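B-type Cna protein (Enterococcus faecium, PDB 6FWY) is of unknown function but, as an LPXTG-anchored surface protein with a thioester domain, may attach covalently to host targets. Local coordinates at residues L68-G74 with P246-R252. Residues are numbered along the deposited sequence; the frame is centred on the assembly and turned at random.
Sequences LKYKGAG and PFTFDGR
Phe247 CD1 and Phe249 CE1 come up at the edge of the Tyr70 ring, while Gly72 N lies over one face of that ring, 3.6 Å above its plane and displaced toward the rim. The frame is an antiparallel strand pair interrupted by a classic beta bulge: Lys71 and Gly72 together face Thr248, joining strand 67-73 to the end of the long strand 231-250 within the large sheet of the thioester domain. Both phenylalanines present their own edges to the partner strand, Phe247 to Gly72 O and Phe249 to the Lys69 carbonyl. With CG anti to the backbone N (chi1 175°), the Tyr70 ring turns along the strand and brings CE1 to 3.7 Å from Phe247 CD1. Strand 258-277 flanks the other edge of 231-250, where Val260 and Ile262 meet Phe249.

At the bulge, Thr248 O accepts from Lys71 N at 2.9 Å and from Gly72 N at 3.3 Å, both arriving from the same face of its carbonyl plane. Gly72 O is likewise gripped twice, by Thr248 N in a nearly straight bond (177°) and by Thr248 OG1 from well above the carbonyl plane. Beyond it, Gly74 N bonds to Pro246 O.

Toward the other end, Leu68 CG sits 3.3 Å from Asp250 O. Arg252 turns back toward strand 67-73, its guanidinium bonded to Ala65 O and Ser67 O. One water links Lys69 N, Asp250 O and Arg252 NH1, and in an Asx turn Asp250 OD1 accepts from Arg252 N at 2.7 Å, met from above the carboxylate plane.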
loop_
_atom_site.group_PDB
_atom_site.type_symbol
_atom_site.label_atom_id
_atom_site.label_comp_id
_atom_site.label_asym_id
_atom_site.label_seq_id
_atom_site.Cartn_x
_atom_site.Cartn_y
_atom_site.Cartn_z
ATOM N N LEU A 68 -6.475 -6.347 18.136
ATOM C CA LEU A 68 -5.037 -6.630 18.107
ATOM C C LEU A 68 -4.305 -5.307 17.863
ATOM O O LEU A 68 -4.648 -4.570 16.948
ATOM C CB LEU A 68 -4.726 -7.592 16.967
ATOM C CG LEU A 68 -4.974 -9.091 17.170
ATOM C CD1 LEU A 68 -6.418 -9.397 17.386
ATOM C CD2 LEU A 68 -4.499 -9.865 15.957
ATOM N N LYS A 69 -3.293 -5.018 18.678
ATOM C CA LYS A 69 -2.486 -3.792 18.514
ATOM C C LYS A 69 -1.566 -3.934 17.299
ATOM O O LYS A 69 -1.219 -5.049 16.890
ATOM C CB LYS A 69 -1.672 -3.559 19.779
ATOM C CG LYS A 69 -0.954 -2.249 19.985
ATOM C CD LYS A 69 0.078 -2.460 21.108
ATOM C CE LYS A 69 0.947 -1.225 21.378
ATOM N NZ LYS A 69 2.402 -1.539 21.597
ATOM N N TYR A 70 -1.209 -2.785 16.722
ATOM C CA TYR A 70 -0.256 -2.692 15.611
ATOM C C TYR A 70 1.067 -3.365 15.958
ATOM O O TYR A 70 1.569 -3.201 17.060
ATOM C CB TYR A 70 0.010 -1.230 15.253
ATOM C CG TYR A 70 1.066 -1.019 14.201
ATOM C CD1 TYR A 70 0.830 -1.398 12.889
ATOM C CD2 TYR A 70 2.308 -0.446 14.510
ATOM C CE1 TYR A 70 1.788 -1.204 11.893
ATOM C CE2 TYR A 70 3.262 -0.232 13.515
ATOM C CZ TYR A 70 3.005 -0.621 12.212
ATOM O OH TYR A 70 3.936 -0.464 11.211
ATOM N N LYS A 71 1.603 -4.137 15.011
ATOM C CA LYS A 71 2.873 -4.813 15.188
ATOM C C LYS A 71 3.945 -4.255 14.249
ATOM O O LYS A 71 5.025 -3.905 14.697
ATOM C CB LYS A 71 2.698 -6.313 14.956
ATOM C CG LYS A 71 3.949 -7.131 15.182
ATOM C CD LYS A 71 3.633 -8.595 14.860
ATOM C CE LYS A 71 4.866 -9.444 14.546
ATOM N NZ LYS A 71 5.694 -9.709 15.749
ATOM N N GLY A 72 3.652 -4.212 12.948
ATOM C CA GLY A 72 4.614 -3.711 11.966
ATOM C C GLY A 72 4.077 -3.566 10.562
ATOM O O GLY A 72 2.903 -3.874 10.267
ATOM N N ALA A 73 4.947 -3.062 9.691
ATOM C CA ALA A 73 4.590 -2.784 8.297
ATOM C C ALA A 73 4.871 -4.018 7.483
ATOM O O ALA A 73 5.953 -4.569 7.562
ATOM C CB ALA A 73 5.403 -1.608 7.784
ATOM N N GLY A 74 3.910 -4.456 6.686
ATOM C CA GLY A 74 4.101 -5.634 5.820
ATOM C C GLY A 74 5.097 -5.375 4.709
ATOM O O GLY A 74 5.167 -4.258 4.173
ATOM N N PRO A 246 -0.028 -3.010 3.379
ATOM C CA PRO A 246 -0.247 -4.116 4.302
ATOM C C PRO A 246 0.387 -3.870 5.649
ATOM O O PRO A 246 1.532 -3.434 5.712
ATOM C CB PRO A 246 0.432 -5.305 3.599
ATOM C CG PRO A 246 1.542 -4.677 2.850
ATOM C CD PRO A 246 1.010 -3.341 2.383
ATOM N N PHE A 247 -0.344 -4.169 6.716
ATOM C CA PHE A 247 0.161 -4.038 8.089
ATOM C C PHE A 247 -0.114 -5.304 8.895
ATOM O O PHE A 247 -1.101 -6.000 8.660
ATOM C CB PHE A 247 -0.448 -2.814 8.772
ATOM C CG PHE A 247 -0.107 -1.519 8.091
ATOM C CD1 PHE A 247 1.130 -0.921 8.274
ATOM C CD2 PHE A 247 -1.022 -0.916 7.250
ATOM C CE1 PHE A 247 1.448 0.263 7.629
ATOM C CE2 PHE A 247 -0.732 0.300 6.612
ATOM C CZ PHE A 247 0.510 0.891 6.802
ATOM N N THR A 248 0.775 -5.590 9.837
ATOM C CA THR A 248 0.652 -6.760 10.694
ATOM C C THR A 248 0.217 -6.343 12.080
ATOM O O THR A 248 0.593 -5.261 12.567
ATOM C CB THR A 248 1.988 -7.505 10.832
ATOM O OG1 THR A 248 2.944 -6.626 11.443
ATOM C CG2 THR A 248 2.490 -7.961 9.458
ATOM N N PHE A 249 -0.559 -7.220 12.712
ATOM C CA PHE A 249 -1.103 -7.002 14.034
ATOM C C PHE A 249 -0.815 -8.143 15.010
ATOM O O PHE A 249 -0.737 -9.305 14.621
ATOM C CB PHE A 249 -2.599 -6.729 13.929
ATOM C CG PHE A 249 -2.901 -5.456 13.199
ATOM C CD1 PHE A 249 -2.832 -4.220 13.835
ATOM C CD2 PHE A 249 -3.155 -5.493 11.838
ATOM C CE1 PHE A 249 -3.085 -3.058 13.152
ATOM C CE2 PHE A 249 -3.382 -4.313 11.135
ATOM C CZ PHE A 249 -3.354 -3.095 11.803
ATOM N N ASP A 250 -0.702 -7.779 16.283
ATOM C CA ASP A 250 -0.145 -8.637 17.313
ATOM C C ASP A 250 -1.217 -9.480 17.999
ATOM O O ASP A 250 -2.046 -8.963 18.711
ATOM C CB ASP A 250 0.620 -7.761 18.302
ATOM C CG ASP A 250 1.402 -8.545 19.365
ATOM O OD1 ASP A 250 1.329 -9.782 19.469
ATOM O OD2 ASP A 250 2.068 -7.855 20.150
ATOM N N GLY A 251 -1.179 -10.790 17.755
ATOM C CA GLY A 251 -2.041 -11.773 18.432
ATOM C C GLY A 251 -1.623 -12.175 19.844
ATOM O O GLY A 251 -2.311 -12.971 20.483
ATOM N N ARG A 252 -0.518 -11.608 20.327
ATOM C CA ARG A 252 -0.079 -11.671 21.738
ATOM C C ARG A 252 0.314 -13.085 22.164
ATOM O O ARG A 252 0.203 -13.429 23.332
ATOM C CB ARG A 252 -1.150 -11.113 22.705
ATOM C CG ARG A 252 -1.702 -9.735 22.341
ATOM C CD ARG A 252 -2.618 -9.198 23.437
ATOM N NE ARG A 252 -3.912 -9.864 23.424
ATOM C CZ ARG A 252 -4.940 -9.552 22.628
ATOM N NH1 ARG A 252 -4.891 -8.523 21.749
ATOM N NH2 ARG A 252 -6.054 -10.269 22.723
HETATM O O HOH W 1 -2.517 -6.994 20.548
HETATM O O HOH W 2 3.508 -1.838 4.059
#